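Local coordinates for Non-fluorescent flavoprotein (Photobacterium phosphoreum, PDB 1FVP), which binds FMN carrying a covalently attached myristate, as a homodimer of the bacterial luciferase family, and may have FMN-linked alkanal monooxygenase activity, at residues M25-R33 with E202-K211; L145-V153 with I165-T174. All coordinates share one frame; numbering follows the deposited sequence.

Contact 1: residues M25-R33 with E202-K211. With FMA (6-(3-tetradecanoic acid) flavine mononucleotide), chain E.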
loop_
_atom_site.group_PDB
_atom_site.type_symbol
_atom_site.label_atom_id
_atom_site.label_comp_id
_atom_site.label_asym_id
_atom_site.label_seq_id
_atom_site.Cartn_x
_atom_site.Cartn_y
_atom_site.Cartn_z
ATOM N N MET A 25 2.216 -5.706 -18.210
ATOM C CA MET A 25 1.227 -4.848 -17.593
ATOM C C MET A 25 -0.202 -5.071 -18.004
ATOM O O MET A 25 -1.096 -4.894 -17.138
ATOM C CB MET A 25 1.627 -3.371 -17.717
ATOM C CG MET A 25 1.298 -2.788 -16.359
ATOM S SD MET A 25 0.087 -1.473 -16.576
ATOM C CE MET A 25 -0.049 -0.933 -14.858
ATOM N N ASN A 26 -0.423 -5.414 -19.266
ATOM C CA ASN A 26 -1.833 -5.635 -19.702
ATOM C C ASN A 26 -2.390 -6.835 -18.948
ATOM O O ASN A 26 -3.568 -6.840 -18.578
ATOM C CB ASN A 26 -1.961 -5.611 -21.204
ATOM C CG ASN A 26 -2.446 -4.218 -21.623
ATOM O OD1 ASN A 26 -1.615 -3.414 -22.065
ATOM N ND2 ASN A 26 -3.748 -3.989 -21.438
ATOM N N ASN A 27 -1.511 -7.788 -18.712
ATOM C CA ASN A 27 -1.796 -9.020 -17.968
ATOM C C ASN A 27 -2.186 -8.650 -16.524
ATOM O O ASN A 27 -3.166 -9.164 -15.976
ATOM C CB ASN A 27 -0.573 -9.946 -17.974
ATOM C CG ASN A 27 -0.139 -10.410 -19.351
ATOM O OD1 ASN A 27 -0.329 -9.729 -20.366
ATOM N ND2 ASN A 27 0.423 -11.624 -19.376
ATOM N N ALA A 28 -1.372 -7.763 -15.962
ATOM C CA ALA A 28 -1.554 -7.275 -14.600
ATOM C C ALA A 28 -2.814 -6.426 -14.501
ATOM O O ALA A 28 -3.339 -6.396 -13.381
ATOM C CB ALA A 28 -0.370 -6.497 -14.071
ATOM N N LEU A 29 -3.235 -5.826 -15.596
ATOM C CA LEU A 29 -4.463 -4.984 -15.589
ATOM C C LEU A 29 -5.700 -5.882 -15.640
ATOM O O LEU A 29 -6.829 -5.553 -15.221
ATOM C CB LEU A 29 -4.294 -3.991 -16.711
ATOM C CG LEU A 29 -4.388 -2.499 -16.517
ATOM C CD1 LEU A 29 -3.331 -1.940 -15.570
ATOM C CD2 LEU A 29 -4.149 -1.857 -17.890
ATOM N N GLU A 30 -5.479 -7.086 -16.143
ATOM C CA GLU A 30 -6.493 -8.134 -16.292
ATOM C C GLU A 30 -6.688 -8.850 -14.955
ATOM O O GLU A 30 -7.804 -9.234 -14.608
ATOM C CB GLU A 30 -6.076 -9.209 -17.291
ATOM C CG GLU A 30 -7.088 -9.593 -18.359
ATOM C CD GLU A 30 -8.348 -10.209 -17.826
ATOM O OE1 GLU A 30 -8.317 -11.317 -17.312
ATOM O OE2 GLU A 30 -9.359 -9.492 -17.981
ATOM N N THR A 31 -5.559 -8.989 -14.276
ATOM C CA THR A 31 -5.470 -9.615 -12.965
ATOM C C THR A 31 -6.312 -8.759 -12.008
ATOM O O THR A 31 -6.864 -9.274 -11.036
ATOM C CB THR A 31 -4.007 -9.719 -12.382
ATOM O OG1 THR A 31 -3.047 -9.977 -13.451
ATOM C CG2 THR A 31 -3.872 -10.764 -11.264
ATOM N N LEU A 32 -6.357 -7.466 -12.302
ATOM C CA LEU A 32 -7.086 -6.465 -11.515
ATOM C C LEU A 32 -8.558 -6.425 -11.934
ATOM O O LEU A 32 -9.428 -6.114 -11.098
ATOM C CB LEU A 32 -6.446 -5.090 -11.689
ATOM C CG LEU A 32 -5.118 -4.765 -11.050
ATOM C CD1 LEU A 32 -4.605 -3.411 -11.533
ATOM C CD2 LEU A 32 -5.259 -4.754 -9.539
ATOM N N ARG A 33 -8.750 -6.703 -13.228
ATOM C CA ARG A 33 -10.124 -6.684 -13.763
ATOM C C ARG A 33 -10.978 -7.707 -13.013
ATOM O O ARG A 33 -12.070 -7.372 -12.519
ATOM C CB ARG A 33 -10.205 -6.910 -15.269
ATOM C CG ARG A 33 -11.625 -6.692 -15.807
ATOM C CD ARG A 33 -11.783 -7.138 -17.222
ATOM N NE ARG A 33 -11.460 -8.541 -17.381
ATOM C CZ ARG A 33 -12.184 -9.533 -16.855
ATOM N NH1 ARG A 33 -13.308 -9.325 -16.178
ATOM N NH2 ARG A 33 -11.698 -10.778 -17.006
ATOM N N GLU A 202 0.771 -14.045 -11.362
ATOM C CA GLU A 202 1.364 -13.451 -12.555
ATOM C C GLU A 202 2.429 -14.269 -13.236
ATOM O O GLU A 202 3.082 -13.696 -14.144
ATOM C CB GLU A 202 2.027 -12.097 -12.296
ATOM C CG GLU A 202 1.309 -10.845 -11.882
ATOM C CD GLU A 202 -0.036 -10.630 -12.508
ATOM O OE1 GLU A 202 -1.081 -11.110 -12.104
ATOM O OE2 GLU A 202 0.052 -9.877 -13.496
ATOM N N SER A 203 2.650 -15.492 -12.833
ATOM C CA SER A 203 3.728 -16.239 -13.556
ATOM C C SER A 203 3.009 -16.822 -14.761
ATOM O O SER A 203 3.612 -17.055 -15.805
ATOM C CB SER A 203 4.383 -17.232 -12.652
ATOM O OG SER A 203 3.587 -17.491 -11.493
ATOM N N MET A 204 1.722 -16.993 -14.580
ATOM C CA MET A 204 0.705 -17.538 -15.455
ATOM C C MET A 204 0.387 -16.687 -16.682
ATOM O O MET A 204 -0.427 -15.754 -16.607
ATOM C CB MET A 204 -0.636 -17.750 -14.730
ATOM C CG MET A 204 -0.540 -18.783 -13.637
ATOM S SD MET A 204 -2.224 -19.442 -13.460
ATOM C CE MET A 204 -2.850 -18.491 -12.081
ATOM N N GLN A 205 0.999 -17.119 -17.761
ATOM C CA GLN A 205 0.874 -16.477 -19.062
ATOM C C GLN A 205 -0.495 -16.676 -19.697
ATOM O O GLN A 205 -1.050 -15.692 -20.213
ATOM C CB GLN A 205 1.962 -16.906 -20.054
ATOM C CG GLN A 205 3.350 -16.338 -19.809
ATOM C CD GLN A 205 4.367 -16.899 -20.784
ATOM O OE1 GLN A 205 4.114 -17.045 -21.987
ATOM N NE2 GLN A 205 5.553 -17.238 -20.275
ATOM N N ASP A 206 -1.006 -17.868 -19.700
ATOM C CA ASP A 206 -2.311 -18.126 -20.362
ATOM C C ASP A 206 -3.449 -17.420 -19.648
ATOM O O ASP A 206 -4.205 -18.078 -18.909
ATOM C CB ASP A 206 -2.466 -19.632 -20.546
ATOM C CG ASP A 206 -3.790 -20.020 -21.166
ATOM O OD1 ASP A 206 -4.670 -19.172 -21.409
ATOM O OD2 ASP A 206 -3.917 -21.244 -21.405
ATOM N N GLN A 207 -3.608 -16.133 -19.888
ATOM C CA GLN A 207 -4.651 -15.346 -19.229
ATOM C C GLN A 207 -5.864 -16.189 -18.918
ATOM O O GLN A 207 -6.174 -16.339 -17.713
ATOM C CB GLN A 207 -4.971 -14.034 -19.906
ATOM C CG GLN A 207 -4.457 -12.839 -19.122
ATOM C CD GLN A 207 -2.969 -12.856 -18.906
ATOM O OE1 GLN A 207 -2.164 -12.418 -19.725
ATOM N NE2 GLN A 207 -2.534 -13.384 -17.768
ATOM N N ASN A 208 -6.525 -16.786 -19.882
ATOM C CA ASN A 208 -7.717 -17.608 -19.636
ATOM C C ASN A 208 -7.529 -18.620 -18.517
ATOM O O ASN A 208 -8.549 -18.872 -17.830
ATOM C CB ASN A 208 -8.308 -18.237 -20.900
ATOM C CG ASN A 208 -9.391 -17.270 -21.397
ATOM O OD1 ASN A 208 -10.479 -17.199 -20.792
ATOM N ND2 ASN A 208 -9.001 -16.549 -22.448
ATOM N N LYS A 209 -6.328 -19.148 -18.385
ATOM C CA LYS A 209 -6.101 -20.116 -17.293
ATOM C C LYS A 209 -6.406 -19.297 -16.027
ATOM O O LYS A 209 -7.419 -19.581 -15.393
ATOM C CB LYS A 209 -4.717 -20.663 -17.098
ATOM C CG LYS A 209 -4.660 -22.014 -16.407
ATOM C CD LYS A 209 -3.349 -22.722 -16.731
ATOM C CE LYS A 209 -2.107 -21.923 -16.431
ATOM N NZ LYS A 209 -0.856 -22.625 -16.849
ATOM N N LYS A 210 -5.515 -18.337 -15.842
ATOM C CA LYS A 210 -5.523 -17.389 -14.714
ATOM C C LYS A 210 -6.913 -16.879 -14.366
ATOM O O LYS A 210 -7.306 -16.981 -13.175
ATOM C CB LYS A 210 -4.520 -16.265 -14.875
ATOM C CG LYS A 210 -4.830 -15.025 -14.042
ATOM C CD LYS A 210 -3.663 -14.053 -14.030
ATOM C CE LYS A 210 -3.775 -12.954 -15.069
ATOM N NZ LYS A 210 -2.423 -12.364 -15.308
ATOM N N LYS A 211 -7.657 -16.378 -15.337
ATOM C CA LYS A 211 -9.021 -15.902 -15.025
ATOM C C LYS A 211 -9.826 -17.075 -14.480
ATOM O O LYS A 211 -10.674 -16.868 -13.607
ATOM C CB LYS A 211 -9.741 -15.251 -16.192
ATOM C CG LYS A 211 -11.240 -15.077 -16.007
ATOM C CD LYS A 211 -11.979 -14.705 -17.273
ATOM C CE LYS A 211 -11.812 -15.720 -18.376
ATOM N NZ LYS A 211 -12.519 -17.015 -18.154
HETATM N N1 FMA E . 10.406 3.210 -17.499
HETATM C C2 FMA E . 11.288 2.579 -18.278
HETATM O O2 FMA E . 12.439 2.757 -18.424
HETATM N N3 FMA E . 10.799 1.485 -19.099
HETATM C C4 FMA E . 9.498 1.112 -19.077
HETATM O O4 FMA E . 9.191 0.183 -19.803
HETATM C C4A FMA E . 8.573 1.809 -18.234
HETATM N N5 FMA E . 7.288 1.550 -18.125
HETATM C C5A FMA E . 6.385 2.165 -17.346
HETATM C C6 FMA E . 5.040 1.821 -17.315
HETATM C C7 FMA E . 4.201 2.516 -16.472
HETATM C C7M FMA E . 2.667 2.213 -16.344
HETATM C C8 FMA E . 4.680 3.597 -15.650
HETATM C C8M FMA E . 3.799 4.373 -14.730
HETATM C C9 FMA E . 6.017 3.915 -15.715
HETATM C C9A FMA E . 6.897 3.263 -16.527
HETATM N N10 FMA E . 8.249 3.532 -16.647
HETATM C C10 FMA E . 9.152 2.918 -17.418
HETATM C C1B FMA E . 8.844 4.676 -15.819
HETATM C C2B FMA E . 8.359 6.095 -16.350
HETATM O O2B FMA E . 8.152 6.004 -17.732
HETATM C C3B FMA E . 9.495 7.043 -16.015
HETATM O "O3'" FMA E . 10.698 6.542 -16.433
HETATM C C4B FMA E . 9.477 7.400 -14.526
HETATM O "O4'" FMA E . 8.316 6.739 -13.891
HETATM C C5B FMA E . 9.311 8.936 -14.442
HETATM O "O5'" FMA E . 9.358 9.247 -12.936
HETATM P P FMA E . 10.219 10.397 -12.283
HETATM O O1P FMA E . 10.671 11.175 -13.572
HETATM O O2P FMA E . 9.237 11.185 -11.566
HETATM O O3P FMA E . 11.111 9.810 -11.429
HETATM C "C1'" FMA E . 4.499 1.128 -20.742
HETATM O "O1'" FMA E . 3.275 0.726 -20.775
HETATM O "O2'" FMA E . 5.098 1.420 -21.804
HETATM C "C2'" FMA E . 5.230 0.673 -19.535
HETATM C "C3'" FMA E . 4.562 0.738 -18.178
HETATM C "C4'" FMA E . 4.193 -0.577 -17.603
HETATM C "C5'" FMA E . 3.743 -0.712 -16.168
HETATM C "C6'" FMA E . 4.147 -1.945 -15.441
HETATM C "C7'" FMA E . 5.588 -2.407 -15.591
HETATM C "C8'" FMA E . 5.886 -3.748 -15.058
HETATM C "C9'" FMA E . 5.462 -4.103 -13.626
HETATM C C11 FMA E . 4.115 -4.777 -13.598
HETATM C C12 FMA E . 2.919 -4.001 -13.171
HETATM C C13 FMA E . 2.574 -3.862 -11.734
HETATM C C14 FMA E . 1.351 -4.563 -11.225
HETATM C C15 FMA E . 0.164 -3.708 -10.907
#

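Contact 2: residues L145-V153 with I165-T174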
loop_
_atom_site.group_PDB
_atom_site.type_symbol
_atom_site.label_atom_id
_atom_site.label_comp_id
_atom_site.label_asym_id
_atom_site.label_seq_id
_atom_site.Cartn_x
_atom_site.Cartn_y
_atom_site.Cartn_z
ATOM N N LEU A 145 7.218 -20.732 -13.742
ATOM C CA LEU A 145 7.467 -19.866 -12.572
ATOM C C LEU A 145 8.966 -19.622 -12.432
ATOM O O LEU A 145 9.363 -18.608 -11.835
ATOM C CB LEU A 145 6.749 -20.434 -11.366
ATOM C CG LEU A 145 6.862 -19.815 -10.000
ATOM C CD1 LEU A 145 5.843 -18.712 -9.791
ATOM C CD2 LEU A 145 6.617 -20.902 -8.953
ATOM N N LYS A 146 9.757 -20.518 -13.009
ATOM C CA LYS A 146 11.224 -20.429 -12.979
ATOM C C LYS A 146 11.722 -19.416 -14.010
ATOM O O LYS A 146 12.930 -19.303 -14.287
ATOM C CB LYS A 146 11.949 -21.751 -13.165
ATOM C CG LYS A 146 13.443 -21.706 -12.846
ATOM C CD LYS A 146 14.142 -23.033 -13.057
ATOM C CE LYS A 146 13.696 -24.095 -12.069
ATOM N NZ LYS A 146 14.536 -25.319 -12.135
ATOM N N LEU A 147 10.767 -18.688 -14.555
ATOM C CA LEU A 147 11.051 -17.652 -15.544
ATOM C C LEU A 147 10.660 -16.305 -14.961
ATOM O O LEU A 147 11.286 -15.279 -15.290
ATOM C CB LEU A 147 10.449 -18.036 -16.890
ATOM C CG LEU A 147 11.517 -18.230 -17.976
ATOM C CD1 LEU A 147 12.011 -19.663 -17.964
ATOM C CD2 LEU A 147 10.932 -17.855 -19.328
ATOM N N TYR A 148 9.659 -16.320 -14.092
ATOM C CA TYR A 148 9.206 -15.069 -13.440
ATOM C C TYR A 148 10.277 -14.611 -12.443
ATOM O O TYR A 148 10.514 -13.410 -12.255
ATOM C CB TYR A 148 7.851 -15.267 -12.768
ATOM C CG TYR A 148 7.106 -13.975 -12.546
ATOM C CD1 TYR A 148 6.487 -13.356 -13.638
ATOM C CD2 TYR A 148 7.010 -13.363 -11.298
ATOM C CE1 TYR A 148 5.781 -12.165 -13.477
ATOM C CE2 TYR A 148 6.306 -12.172 -11.124
ATOM C CZ TYR A 148 5.693 -11.569 -12.213
ATOM O OH TYR A 148 4.999 -10.398 -12.070
ATOM N N ILE A 149 10.924 -15.587 -11.824
ATOM C CA ILE A 149 11.990 -15.464 -10.853
ATOM C C ILE A 149 13.372 -15.255 -11.489
ATOM O O ILE A 149 14.038 -14.253 -11.218
ATOM C CB ILE A 149 12.146 -16.726 -9.923
ATOM C CG1 ILE A 149 10.808 -17.327 -9.522
ATOM C CG2 ILE A 149 13.055 -16.328 -8.725
ATOM C CD1 ILE A 149 9.965 -16.536 -8.498
ATOM N N GLU A 150 13.792 -16.216 -12.294
ATOM C CA GLU A 150 15.092 -16.149 -12.962
ATOM C C GLU A 150 15.381 -14.756 -13.505
ATOM O O GLU A 150 16.568 -14.391 -13.641
ATOM C CB GLU A 150 15.303 -17.168 -14.075
ATOM C CG GLU A 150 16.395 -18.203 -13.840
ATOM C CD GLU A 150 16.362 -19.437 -14.686
ATOM O OE1 GLU A 150 15.503 -20.299 -14.566
ATOM O OE2 GLU A 150 17.320 -19.459 -15.492
ATOM N N ASN A 151 14.329 -14.019 -13.806
ATOM C CA ASN A 151 14.482 -12.639 -14.304
ATOM C C ASN A 151 14.678 -11.737 -13.072
ATOM O O ASN A 151 15.607 -10.919 -13.047
ATOM C CB ASN A 151 13.294 -12.206 -15.156
ATOM C CG ASN A 151 13.414 -12.778 -16.553
ATOM O OD1 ASN A 151 12.525 -13.514 -16.973
ATOM N ND2 ASN A 151 14.526 -12.444 -17.201
ATOM N N TYR A 152 13.771 -11.954 -12.132
ATOM C CA TYR A 152 13.710 -11.242 -10.860
ATOM C C TYR A 152 15.060 -11.243 -10.154
ATOM O O TYR A 152 15.369 -10.211 -9.515
ATOM C CB TYR A 152 12.547 -11.749 -9.956
ATOM C CG TYR A 152 12.892 -11.623 -8.489
ATOM C CD1 TYR A 152 13.578 -12.657 -7.841
ATOM C CD2 TYR A 152 12.633 -10.456 -7.778
ATOM C CE1 TYR A 152 13.984 -12.528 -6.512
ATOM C CE2 TYR A 152 13.019 -10.317 -6.445
ATOM C CZ TYR A 152 13.697 -11.351 -5.812
ATOM O OH TYR A 152 14.086 -11.208 -4.505
ATOM N N VAL A 153 15.830 -12.318 -10.224
ATOM C CA VAL A 153 17.135 -12.379 -9.562
ATOM C C VAL A 153 18.266 -11.810 -10.419
ATOM O O VAL A 153 19.413 -11.938 -9.943
ATOM C CB VAL A 153 17.539 -13.735 -8.962
ATOM C CG1 VAL A 153 16.770 -14.078 -7.698
ATOM C CG2 VAL A 153 17.469 -14.860 -9.974
ATOM N N ILE A 165 16.862 -21.974 -6.544
ATOM C CA ILE A 165 15.822 -21.335 -7.330
ATOM C C ILE A 165 14.678 -22.376 -7.375
ATOM O O ILE A 165 13.536 -22.021 -7.675
ATOM C CB ILE A 165 16.190 -20.786 -8.733
ATOM C CG1 ILE A 165 16.023 -19.233 -8.743
ATOM C CG2 ILE A 165 15.403 -21.370 -9.936
ATOM C CD1 ILE A 165 17.287 -18.514 -8.207
ATOM N N ASP A 166 15.081 -23.596 -7.051
ATOM C CA ASP A 166 14.126 -24.713 -7.034
ATOM C C ASP A 166 13.317 -24.671 -5.740
ATOM O O ASP A 166 12.084 -24.819 -5.761
ATOM C CB ASP A 166 14.828 -26.024 -7.322
ATOM C CG ASP A 166 15.126 -26.295 -8.785
ATOM O OD1 ASP A 166 14.325 -26.017 -9.692
ATOM O OD2 ASP A 166 16.236 -26.835 -9.029
ATOM N N SER A 167 13.992 -24.450 -4.633
ATOM C CA SER A 167 13.374 -24.382 -3.296
ATOM C C SER A 167 12.356 -23.248 -3.189
ATOM O O SER A 167 11.254 -23.457 -2.640
ATOM C CB SER A 167 14.450 -24.248 -2.222
ATOM O OG SER A 167 15.284 -23.150 -2.587
ATOM N N ILE A 168 12.742 -22.069 -3.694
ATOM C CA ILE A 168 11.811 -20.933 -3.644
ATOM C C ILE A 168 10.516 -21.473 -4.268
ATOM O O ILE A 168 9.484 -21.428 -3.595
ATOM C CB ILE A 168 12.254 -19.631 -4.354
ATOM C CG1 ILE A 168 13.598 -19.117 -3.796
ATOM C CG2 ILE A 168 11.147 -18.535 -4.256
ATOM C CD1 ILE A 168 14.236 -18.011 -4.671
ATOM N N ILE A 169 10.678 -21.982 -5.487
ATOM C CA ILE A 169 9.538 -22.544 -6.221
ATOM C C ILE A 169 8.855 -23.630 -5.381
ATOM O O ILE A 169 7.623 -23.631 -5.255
ATOM C CB ILE A 169 9.896 -23.076 -7.637
ATOM C CG1 ILE A 169 10.637 -22.031 -8.489
ATOM C CG2 ILE A 169 8.604 -23.584 -8.362
ATOM C CD1 ILE A 169 11.312 -22.637 -9.761
ATOM N N GLN A 170 9.691 -24.503 -4.848
ATOM C CA GLN A 170 9.221 -25.611 -4.004
ATOM C C GLN A 170 8.446 -25.042 -2.808
ATOM O O GLN A 170 7.533 -25.718 -2.293
ATOM C CB GLN A 170 10.342 -26.520 -3.547
ATOM C CG GLN A 170 10.963 -27.395 -4.600
ATOM C CD GLN A 170 10.083 -28.541 -5.054
ATOM O OE1 GLN A 170 9.465 -29.241 -4.242
ATOM N NE2 GLN A 170 10.046 -28.712 -6.379
ATOM N N SER A 171 8.815 -23.842 -2.395
ATOM C CA SER A 171 8.166 -23.157 -1.271
ATOM C C SER A 171 6.858 -22.525 -1.779
ATOM O O SER A 171 5.835 -22.543 -1.073
ATOM C CB SER A 171 9.026 -22.092 -0.634
ATOM O OG SER A 171 10.215 -22.546 -0.043
ATOM N N ASN A 172 6.962 -21.998 -2.992
ATOM C CA ASN A 172 5.818 -21.344 -3.660
ATOM C C ASN A 172 4.768 -22.382 -4.054
ATOM O O ASN A 172 5.006 -23.590 -3.889
ATOM C CB ASN A 172 6.314 -20.391 -4.736
ATOM C CG ASN A 172 6.789 -19.080 -4.127
ATOM O OD1 ASN A 172 5.985 -18.146 -4.033
ATOM N ND2 ASN A 172 8.042 -18.947 -3.709
ATOM N N VAL A 173 3.641 -21.906 -4.551
ATOM C CA VAL A 173 2.451 -22.665 -4.953
ATOM C C VAL A 173 2.264 -22.955 -6.432
ATOM O O VAL A 173 1.990 -22.044 -7.236
ATOM C CB VAL A 173 1.267 -21.841 -4.373
ATOM C CG1 VAL A 173 -0.065 -22.504 -4.601
ATOM C CG2 VAL A 173 1.479 -21.568 -2.899
ATOM N N THR A 174 2.373 -24.214 -6.835
ATOM C CA THR A 174 2.246 -24.676 -8.214
ATOM C C THR A 174 1.755 -26.115 -8.388
ATOM O O THR A 174 1.757 -26.981 -7.503
ATOM C CB THR A 174 3.643 -24.526 -8.954
ATOM O OG1 THR A 174 4.326 -25.793 -8.675
ATOM C CG2 THR A 174 4.538 -23.370 -8.533
#

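Contact 1: residues M25-R33 with E202-K211
The guanidinium of R33 is met at its edge, close to its plane, by the aliphatic chain of K211, with NH2 3.9 Å from CD; E30 of the same helix salt-bridges this guanidinium. The N27 and Q207 side chains cross at about a right angle, though their amide detail is doubtful. Further along, the carboxylate of E202 lies against T31 and A28. T31 OG1 is 2.6 Å from E202 OE1, a hydrogen bond whose proton might instead go to N27 O. K210, its CG anti to the backbone N (chi1 159°) and its chain bent at chi3, donates from NZ to T31 OG1 at 3.1 Å and forms a long ion pair with E202 OE1 at 3.7 Å. Helices 23-38 and 207-227 follow the paired parallel strands 6-11 and 195-199, as neighbouring outer helices in the barrel-like beta/alpha fold of the luciferase family; the axes of their segments approach to 10.6 Å and cross at -23°. A28 CB stands 3.5 Å from E202 OE2 and 3.8 Å from C14 of the bound FMA, linking the helix pair to the fatty-acid tail. M25 CG lies against C6' of that tail, and F65 of the second subunit packs on M25.

Contact 2: residues L145-V153 with I165-T174
I168 O accepts from N172 twice, through the backbone N at 2.7 Å and through ND2, and so helps to hold the residue whose CB lies 4.3 Å from L145 CD2. The ND2 donor comes from above the I168 carbonyl plane, 64° out of it. ND2 also donates to W96 O, and OD1 accepts from H131 N of strand 126-134, tying the end of helix 166-171 to that strand. With CG anti to the backbone N (chi1 177°), L145 rests CD2 against the neighbouring methyls T174 CG2 and I169 CG2, the latter 3.4 Å away. Strand 126-134 leads into helix 138-155, and the chain then returns through helix 166-171 to the parallel neighbouring strand 174-175: a beta-alpha-beta crossover in which the short helix lies across the longer one, their segment axes at 128° and 10.3 Å apart at closest approach. Along one edge K146 stretches over I165 and I169, CG 3.5 Å from I165 CG2 and CB 3.6 Å from I169 CD1. A bend at chi3 then brings NZ to the syn side of D166 OD1, forming a salt bridge. One turn further along helix 138-155, I149 CG2 lies alongside I165 CG1, the side chains antiparallel, while V153 CG2 and I165 CD1 meet tip to tip at 4.1 Å. V173, which touches a bound FMA, faces helix 178-190 and strand 126-134.

Overall arrangement
Contact 2 is nested inside the chain loop closed by contact 1, and the centres of the two lie about 18 Å apart. They meet directly where residues 202-203 pass beside helix 138-155: S203 OG is 3.1 Å from L145 CD1, and E202 O is 3.2 Å from Y148 CE1. The two contacts touch different flavin sites: contact 1, through M25 and A28, the fatty-acid tail of an FMA hydrogen-bonded to the second subunit; contact 2, through V173 alone, a separate FMA pocket of 15 residues. The side chain of T174 is about 8 Å from a bound FMA, and that of K210 about 10 Å from an FMA other than the one at M25.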